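Local coordinates for protein oxygen-independent coproporphyrinogen III oxidase (Escherichia coli, PDB 1OLT) that catalyses the anaerobic oxidative decarboxylation of two propionate groups of coproporphyrinogen III to vinyl groups in haem biosynthesis, using a [4Fe-4S] cluster and S-adenosylmethionine, at residues T206-I211 against L232-L237; G281-G286 against E296-Q301; N339-K344 against A356-I361. All blocks are in the same frame, centred on the assembly; numbering follows the deposited sequence.

Contact 1. Residues T206-I211 against L232-L237; sequences TNIDLI and LNPDRL. With SAM (S-adenosylmethionine), chain C.
I208 packs its side chain against L232 and P234. Its CG1 occupies the crowded position between the backbone N and the carbonyl carbon (chi1 72°) and lies 4.0 Å from P234 CG. CG2 of I208 comes within 3.9 Å of P234 CB. CD1 of I208 meets CD2 of L232 tip to tip at 4.2 Å. A beta-branched residue suits this place, because CG2 and CG1 both lie on the proline ring while CD1 goes on to the last leucine of the helix. On the same side of the sheet L210 and L237 run side by side, pointing the same way, with L210 CD1 4.1 Å from L237 CD2; V229 touches I208, L210 and L237 from helix 219-232. This is the beta-alpha-beta unit of strand 207-212, helix 219-232 and strand 236-241 in the radical SAM core, and its two strands are parallel: R236 N donates to T206 O, and I208 N to R236 O at 3.0 Å. D235 fastens the start of the pairing. Its CG lies anti to the carbonyl carbon (chi1 -60°), and OD2 turns its anti lone pair to T206 N at 3.0 Å, while OD1 is held in a salt bridge by R292. R236 heads the other way, to the face shared with N207, its chain extended from CG to NE; in the conformer given, NH2 forms a salt bridge with D295. Farther along the first strand D209, an experimentally established S-adenosylmethionine-binding residue, brings OD2 to 2.8 Å from the ribose O3' of SAM, and I211 sets CG1 3.6 Å from O2' of the same ligand.

Contact 2. Residues G281-G286 against E296-Q301; sequences GYQFIG and ELAVAQ
Q301 of helix 296-303 reaches across to I285 on the short strand 283-286. From CB its chain runs out extended, CG anti to the backbone N (chi1 -176°), and a glutamine has the length to carry its amide to the strand. There CD lies 3.6 Å from I285 O, with I285 CG2 close by. OE1 lies 3.6 Å from Q283 NE2, the two amide planes 34° apart. NE2 at the tip gives a nearly straight hydrogen bond to I285 O at 2.7 Å, the acceptor lying in the amide plane of Q301; it also bonds to C379 O. One turn earlier on the helix A298 offers only a methyl, so strand side chains can approach closely: its CB meets I285 CD1 at 3.9 Å and Q283 OE1 at 3.3 Å. I285 and G286 form a classic beta bulge opposite H289, in the hairpin with strand 289-291. The axes of the short strand and helix segments are 9.5 Å apart and inclined at 69°, and the side chains of Q283, I285, A298 and Q301 bridge that distance. Chemically, one amide group using NE2 for two backbone carbonyls ties the bulged strand and C379 of helix 365-380 to helix 296-303, and its bond gives a buried carbonyl a partner.

Contact 3. Residues N339-K344 against A356-I361; sequences NQKELK and ALWRGI
W358 stands against Q340 and K341. CG lies anti to the backbone N (chi1 176°); the ring lies against residues 340-341, between strand 335-339 and helix 343-353. Q340 OE1 is 3.6 Å from W358 CD1 over one face, the two side chains crossing at about a right angle. The opposite face receives CD of R359, and W358 CH2 in turn stands 3.5 Å above the R359 guanidinium plane. A broad, flat ring suits this place, covered by the Q340 amide and the R359 chain, with K341 CD alongside obliquely. An alanine in place of W358 would probably open a gap between Q340 and R359 and let the K341 chain turn more freely. Behind this shell Q340 N bonds to A356 O at 2.9 Å, beside the antiparallel, non-hydrogen-bonded pair N339 and L357, where strand 357-362 returns to the three-stranded sheet after helix 343-353. A water accepts from A356 N and lies 2.9 Å from N339 OD1, to which it may donate. Farther out, Q349 holds Q340 NE2, G325 and E92 hold N339 ND2, and Q338, opposite the classic bulge at W358 and R359, binds R359 NH2. The indole thus sits between an amide and a cationic chain steadied by Q338, which in the conformer given probably feels the like charge of K341.

Along the chain the three contacts follow in series, each closing before the next opens. Contacts 1 and 2 are neighbours, their centres 14 Å apart, and both reach the large mixed sheet: strand 236-241 pairs with 289-291, which pairs with 283-286. They touch directly, through a salt bridge from R236 to E296, a probable hydrogen bond between P234 O and Y282 OH, and packing of L237 on Y282. Contact 3 belongs to a separate three-stranded antiparallel sheet, its centre 31 Å from contact 1 and 34 Å from contact 2, on the opposite side of the chain's centre. D209 of contact 1 belongs to one S-adenosylmethionine site, whereas contact 3 lies near Y56 and I329 of the other, so the two contacts flank different SAM sites.

Contact 1. Residues T206-I211 against L232-L237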
# COMPACT_ATOMS: atom_id res chain seq x y z
N THR A 206 5.36 -13.77 -1.04
CA THR A 206 6.34 -12.80 -1.52
C THR A 206 5.86 -11.98 -2.72
O THR A 206 5.45 -12.53 -3.75
CB THR A 206 7.62 -13.54 -1.90
OG1 THR A 206 8.18 -14.09 -0.71
CG2 THR A 206 8.65 -12.62 -2.37
N ASN A 207 5.96 -10.66 -2.57
CA ASN A 207 5.54 -9.70 -3.58
C ASN A 207 6.74 -9.11 -4.26
O ASN A 207 7.79 -8.85 -3.61
CB ASN A 207 4.71 -8.59 -2.91
CG ASN A 207 4.35 -7.50 -3.87
OD1 ASN A 207 4.97 -6.41 -3.91
ND2 ASN A 207 3.43 -7.79 -4.72
N ILE A 208 6.64 -8.93 -5.58
CA ILE A 208 7.52 -7.98 -6.26
C ILE A 208 6.78 -6.76 -6.86
O ILE A 208 5.64 -6.89 -7.44
CB ILE A 208 8.36 -8.63 -7.30
CG1 ILE A 208 7.61 -9.03 -8.48
CG2 ILE A 208 9.13 -9.86 -6.79
CD1 ILE A 208 8.48 -9.07 -9.63
N ASP A 209 7.42 -5.59 -6.77
CA ASP A 209 6.94 -4.38 -7.42
C ASP A 209 7.57 -4.19 -8.79
O ASP A 209 8.80 -4.38 -8.96
CB ASP A 209 7.28 -3.13 -6.62
CG ASP A 209 6.72 -3.11 -5.23
OD1 ASP A 209 5.67 -3.75 -4.93
OD2 ASP A 209 7.27 -2.38 -4.35
N LEU A 210 6.72 -3.90 -9.77
CA LEU A 210 7.09 -3.50 -11.08
C LEU A 210 6.44 -2.14 -11.36
O LEU A 210 5.40 -1.81 -10.77
CB LEU A 210 6.69 -4.50 -12.14
CG LEU A 210 7.26 -5.91 -12.02
CD1 LEU A 210 6.57 -6.89 -13.04
CD2 LEU A 210 8.71 -5.83 -12.25
N ILE A 211 7.06 -1.36 -12.24
CA ILE A 211 6.46 -0.11 -12.73
C ILE A 211 6.43 -0.07 -14.24
O ILE A 211 7.44 -0.37 -14.91
CB ILE A 211 7.20 1.13 -12.21
CG1 ILE A 211 7.36 1.12 -10.70
CG2 ILE A 211 6.53 2.40 -12.70
CD1 ILE A 211 8.32 2.25 -10.20
N LEU A 232 10.97 -16.07 -12.42
CA LEU A 232 11.27 -15.73 -11.02
C LEU A 232 10.22 -16.25 -10.08
O LEU A 232 10.50 -16.60 -8.92
CB LEU A 232 11.39 -14.21 -10.92
CG LEU A 232 11.67 -13.53 -9.63
CD1 LEU A 232 13.13 -13.89 -9.24
CD2 LEU A 232 11.46 -12.01 -9.81
N ASN A 233 8.99 -16.33 -10.59
CA ASN A 233 7.85 -16.93 -9.87
C ASN A 233 7.58 -16.34 -8.47
O ASN A 233 7.59 -17.08 -7.48
CB ASN A 233 8.08 -18.44 -9.80
CG ASN A 233 6.93 -19.19 -9.19
OD1 ASN A 233 5.79 -18.77 -9.30
ND2 ASN A 233 7.21 -20.34 -8.60
N PRO A 234 7.28 -15.05 -8.38
CA PRO A 234 6.85 -14.46 -7.13
C PRO A 234 5.47 -14.96 -6.80
O PRO A 234 4.76 -15.39 -7.70
CB PRO A 234 6.79 -12.94 -7.43
CG PRO A 234 6.60 -12.84 -8.86
CD PRO A 234 7.26 -14.08 -9.48
N ASP A 235 5.09 -14.87 -5.53
CA ASP A 235 3.76 -15.22 -5.10
C ASP A 235 2.73 -14.14 -5.49
O ASP A 235 1.56 -14.46 -5.77
CB ASP A 235 3.70 -15.47 -3.60
CG ASP A 235 4.61 -16.59 -3.18
OD1 ASP A 235 4.59 -17.66 -3.86
OD2 ASP A 235 5.39 -16.49 -2.22
N ARG A 236 3.17 -12.89 -5.55
CA ARG A 236 2.29 -11.76 -5.77
C ARG A 236 3.08 -10.71 -6.53
O ARG A 236 4.31 -10.63 -6.40
CB ARG A 236 1.82 -11.10 -4.45
CG ARG A 236 0.90 -11.85 -3.57
CD ARG A 236 0.74 -11.17 -2.15
NE ARG A 236 -0.22 -11.92 -1.32
CZ ARG A 236 -0.50 -11.70 -0.03
NH1 ARG A 236 0.07 -10.71 0.64
NH2 ARG A 236 -1.38 -12.48 0.58
N LEU A 237 2.36 -9.89 -7.29
CA LEU A 237 2.96 -8.80 -8.06
C LEU A 237 2.14 -7.53 -7.87
O LEU A 237 0.89 -7.55 -7.79
CB LEU A 237 3.01 -9.06 -9.56
CG LEU A 237 3.78 -10.25 -10.07
CD1 LEU A 237 2.91 -11.44 -10.19
CD2 LEU A 237 4.33 -9.96 -11.44
N SAM C . 12.82 0.78 -1.04
CA SAM C . 12.56 -0.56 -1.55
C SAM C . 12.82 -0.72 -3.05
O SAM C . 12.86 0.32 -3.79
OXT SAM C . 13.05 -1.86 -3.41
CB SAM C . 11.07 -0.85 -1.27
CG SAM C . 10.00 -0.44 -2.23
SD SAM C . 9.66 1.30 -2.34
CE SAM C . 9.35 1.83 -0.65
C5' SAM C . 7.84 1.30 -2.76
C4' SAM C . 7.39 1.15 -4.25
O4' SAM C . 6.76 2.30 -4.79
C3' SAM C . 8.53 0.92 -5.21
O3' SAM C . 9.09 -0.40 -5.14
C2' SAM C . 7.94 1.31 -6.57
O2' SAM C . 7.42 0.17 -7.25
C1' SAM C . 6.79 2.22 -6.20
N9 SAM C . 6.93 3.57 -6.71
C8 SAM C . 7.77 4.52 -6.19
N7 SAM C . 7.62 5.65 -6.87
C5 SAM C . 6.66 5.44 -7.82
C6 SAM C . 6.08 6.26 -8.81
N6 SAM C . 6.43 7.53 -8.98
N1 SAM C . 5.12 5.71 -9.62
C2 SAM C . 4.74 4.38 -9.46
N3 SAM C . 5.28 3.59 -8.50
C4 SAM C . 6.23 4.12 -7.71

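Contact 2. Residues G281-G286 against E296-Q301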
# COMPACT_ATOMS: atom_id res chain seq x y z
N GLY A 281 -0.90 -17.83 -14.27
CA GLY A 281 -1.54 -18.32 -13.07
C GLY A 281 -1.76 -17.27 -12.03
O GLY A 281 -1.98 -17.61 -10.90
N TYR A 282 -1.68 -16.00 -12.37
CA TYR A 282 -2.01 -14.95 -11.39
C TYR A 282 -3.45 -14.36 -11.61
O TYR A 282 -3.84 -14.02 -12.74
CB TYR A 282 -0.99 -13.85 -11.42
CG TYR A 282 0.42 -14.27 -11.08
CD1 TYR A 282 0.81 -14.43 -9.76
CD2 TYR A 282 1.34 -14.58 -12.10
CE1 TYR A 282 2.13 -14.85 -9.45
CE2 TYR A 282 2.63 -14.96 -11.82
CZ TYR A 282 3.03 -15.11 -10.49
OH TYR A 282 4.33 -15.47 -10.24
N GLN A 283 -4.25 -14.29 -10.56
CA GLN A 283 -5.53 -13.55 -10.59
C GLN A 283 -5.27 -12.04 -10.45
O GLN A 283 -4.51 -11.61 -9.55
CB GLN A 283 -6.39 -14.03 -9.41
CG GLN A 283 -7.87 -13.98 -9.62
CD GLN A 283 -8.62 -14.52 -8.39
OE1 GLN A 283 -8.35 -15.63 -7.92
NE2 GLN A 283 -9.53 -13.72 -7.86
N PHE A 284 -5.87 -11.23 -11.32
CA PHE A 284 -5.90 -9.76 -11.10
C PHE A 284 -6.87 -9.47 -9.91
O PHE A 284 -8.07 -9.66 -10.04
CB PHE A 284 -6.33 -9.01 -12.38
CG PHE A 284 -6.34 -7.48 -12.23
CD1 PHE A 284 -5.38 -6.82 -11.48
CD2 PHE A 284 -7.31 -6.74 -12.87
CE1 PHE A 284 -5.39 -5.46 -11.33
CE2 PHE A 284 -7.35 -5.36 -12.77
CZ PHE A 284 -6.39 -4.70 -12.00
N ILE A 285 -6.35 -9.07 -8.76
CA ILE A 285 -7.16 -8.81 -7.57
C ILE A 285 -7.84 -7.43 -7.73
O ILE A 285 -9.05 -7.29 -7.53
CB ILE A 285 -6.32 -8.80 -6.29
CG1 ILE A 285 -5.52 -10.09 -6.12
CG2 ILE A 285 -7.24 -8.57 -5.07
CD1 ILE A 285 -6.38 -11.36 -6.16
N GLY A 286 -7.07 -6.47 -8.11
CA GLY A 286 -7.57 -5.14 -8.32
C GLY A 286 -6.49 -4.12 -8.16
O GLY A 286 -5.43 -4.36 -7.54
N GLU A 296 -4.58 -16.18 -0.02
CA GLU A 296 -5.53 -15.73 1.00
C GLU A 296 -6.34 -14.50 0.50
O GLU A 296 -7.52 -14.37 0.76
CB GLU A 296 -4.79 -15.41 2.32
CG GLU A 296 -3.79 -14.26 2.14
CD GLU A 296 -3.19 -13.72 3.43
OE1 GLU A 296 -3.22 -14.50 4.44
OE2 GLU A 296 -2.70 -12.49 3.41
N LEU A 297 -5.69 -13.61 -0.26
CA LEU A 297 -6.34 -12.41 -0.80
C LEU A 297 -7.36 -12.74 -1.87
O LEU A 297 -8.46 -12.18 -1.89
CB LEU A 297 -5.30 -11.45 -1.37
CG LEU A 297 -4.22 -10.94 -0.43
CD1 LEU A 297 -3.23 -10.06 -1.20
CD2 LEU A 297 -4.83 -10.17 0.71
N ALA A 298 -7.00 -13.62 -2.78
CA ALA A 298 -7.97 -14.07 -3.79
C ALA A 298 -9.15 -14.86 -3.20
O ALA A 298 -10.30 -14.77 -3.68
CB ALA A 298 -7.25 -14.91 -4.88
N VAL A 299 -8.88 -15.64 -2.15
CA VAL A 299 -9.93 -16.43 -1.51
C VAL A 299 -10.89 -15.47 -0.84
O VAL A 299 -12.11 -15.59 -1.02
CB VAL A 299 -9.34 -17.39 -0.45
CG1 VAL A 299 -10.44 -18.04 0.40
CG2 VAL A 299 -8.49 -18.47 -1.13
N ALA A 300 -10.35 -14.51 -0.11
CA ALA A 300 -11.17 -13.59 0.64
C ALA A 300 -12.02 -12.82 -0.34
O ALA A 300 -13.24 -12.68 -0.11
CB ALA A 300 -10.34 -12.66 1.50
N GLN A 301 -11.41 -12.37 -1.44
CA GLN A 301 -12.14 -11.57 -2.42
C GLN A 301 -13.36 -12.32 -2.97
O GLN A 301 -14.45 -11.75 -3.06
CB GLN A 301 -11.25 -11.13 -3.59
CG GLN A 301 -11.99 -10.18 -4.60
CD GLN A 301 -11.04 -9.71 -5.71
OE1 GLN A 301 -10.60 -10.53 -6.50
NE2 GLN A 301 -10.71 -8.39 -5.75

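Contact 3. Residues N339-K344 against A356-I361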
# COMPACT_ATOMS: atom_id res chain seq x y z
N ASN A 339 1.88 11.48 11.47
CA ASN A 339 3.10 12.09 11.98
C ASN A 339 3.71 13.10 11.01
O ASN A 339 3.53 13.02 9.77
CB ASN A 339 4.14 10.99 12.24
CG ASN A 339 3.89 10.22 13.53
OD1 ASN A 339 3.12 10.66 14.43
ND2 ASN A 339 4.60 9.04 13.66
N GLN A 340 4.41 14.08 11.57
CA GLN A 340 5.34 14.96 10.84
C GLN A 340 6.00 14.22 9.69
O GLN A 340 6.56 13.15 9.87
CB GLN A 340 6.40 15.52 11.82
CG GLN A 340 5.86 16.37 12.98
CD GLN A 340 5.28 17.70 12.59
OE1 GLN A 340 5.43 18.17 11.46
NE2 GLN A 340 4.54 18.31 13.53
N LYS A 341 5.96 14.82 8.51
CA LYS A 341 6.58 14.27 7.34
C LYS A 341 8.02 14.73 7.09
O LYS A 341 8.70 14.16 6.28
CB LYS A 341 5.71 14.49 6.07
CG LYS A 341 5.67 15.87 5.50
CD LYS A 341 4.51 16.00 4.42
CE LYS A 341 4.72 15.06 3.21
NZ LYS A 341 3.42 14.76 2.48
N GLU A 342 8.48 15.72 7.77
CA GLU A 342 9.89 16.09 7.61
C GLU A 342 10.60 15.61 8.83
O GLU A 342 10.16 15.83 9.96
CB GLU A 342 10.04 17.58 7.53
CG GLU A 342 8.88 18.19 6.84
CD GLU A 342 9.27 18.89 5.64
OE1 GLU A 342 9.32 18.22 4.56
OE2 GLU A 342 9.48 20.13 5.82
N LEU A 343 11.74 15.02 8.59
CA LEU A 343 12.47 14.41 9.62
C LEU A 343 12.87 15.31 10.77
O LEU A 343 12.75 14.89 11.92
CB LEU A 343 13.69 13.68 9.02
CG LEU A 343 14.40 12.75 9.98
CD1 LEU A 343 13.47 11.66 10.46
CD2 LEU A 343 15.60 12.14 9.30
N LYS A 344 13.29 16.55 10.45
CA LYS A 344 13.73 17.45 11.48
C LYS A 344 12.55 17.79 12.39
O LYS A 344 12.72 17.87 13.62
CB LYS A 344 14.29 18.73 10.88
CG LYS A 344 14.69 19.76 11.93
CD LYS A 344 15.22 21.02 11.16
CE LYS A 344 15.61 22.17 12.12
NZ LYS A 344 17.14 22.28 12.19
N ALA A 356 4.93 12.59 17.45
CA ALA A 356 5.10 13.45 16.30
C ALA A 356 3.77 13.74 15.61
O ALA A 356 3.76 14.07 14.43
CB ALA A 356 6.08 12.81 15.33
N LEU A 357 2.67 13.65 16.33
CA LEU A 357 1.36 13.91 15.72
C LEU A 357 1.32 15.28 15.10
O LEU A 357 1.56 16.29 15.77
CB LEU A 357 0.22 13.77 16.74
CG LEU A 357 -1.19 14.12 16.21
CD1 LEU A 357 -1.64 13.21 15.19
CD2 LEU A 357 -2.17 14.09 17.38
N TRP A 358 1.00 15.31 13.81
CA TRP A 358 1.01 16.52 12.99
C TRP A 358 -0.39 16.95 12.58
O TRP A 358 -0.81 18.09 12.82
CB TRP A 358 1.84 16.25 11.75
CG TRP A 358 1.89 17.33 10.76
CD1 TRP A 358 1.86 18.67 11.00
CD2 TRP A 358 1.99 17.17 9.36
NE1 TRP A 358 1.95 19.35 9.82
CE2 TRP A 358 2.00 18.46 8.79
CE3 TRP A 358 2.08 16.06 8.52
CZ2 TRP A 358 2.06 18.68 7.42
CZ3 TRP A 358 2.18 16.25 7.16
CH2 TRP A 358 2.16 17.57 6.61
N ARG A 359 -1.11 16.06 11.92
CA ARG A 359 -2.42 16.39 11.41
C ARG A 359 -3.29 15.16 11.32
O ARG A 359 -2.80 14.05 11.45
CB ARG A 359 -2.29 17.01 10.03
CG ARG A 359 -1.54 16.15 9.07
CD ARG A 359 -1.39 16.77 7.65
NE ARG A 359 -0.89 15.83 6.69
CZ ARG A 359 -1.04 15.93 5.36
NH1 ARG A 359 -1.70 16.94 4.85
NH2 ARG A 359 -0.51 14.99 4.54
N GLY A 360 -4.59 15.36 11.11
CA GLY A 360 -5.49 14.24 10.93
C GLY A 360 -6.93 14.65 10.77
O GLY A 360 -7.22 15.83 10.58
N ILE A 361 -7.84 13.68 10.85
CA ILE A 361 -9.28 13.91 10.73
C ILE A 361 -10.09 12.92 11.58
O ILE A 361 -9.79 11.73 11.59
CB ILE A 361 -9.72 13.74 9.25
CG1 ILE A 361 -11.24 14.09 9.07
CG2 ILE A 361 -9.46 12.37 8.75
CD1 ILE A 361 -11.49 14.78 7.81
O HOH W 1 3.74 9.96 17.15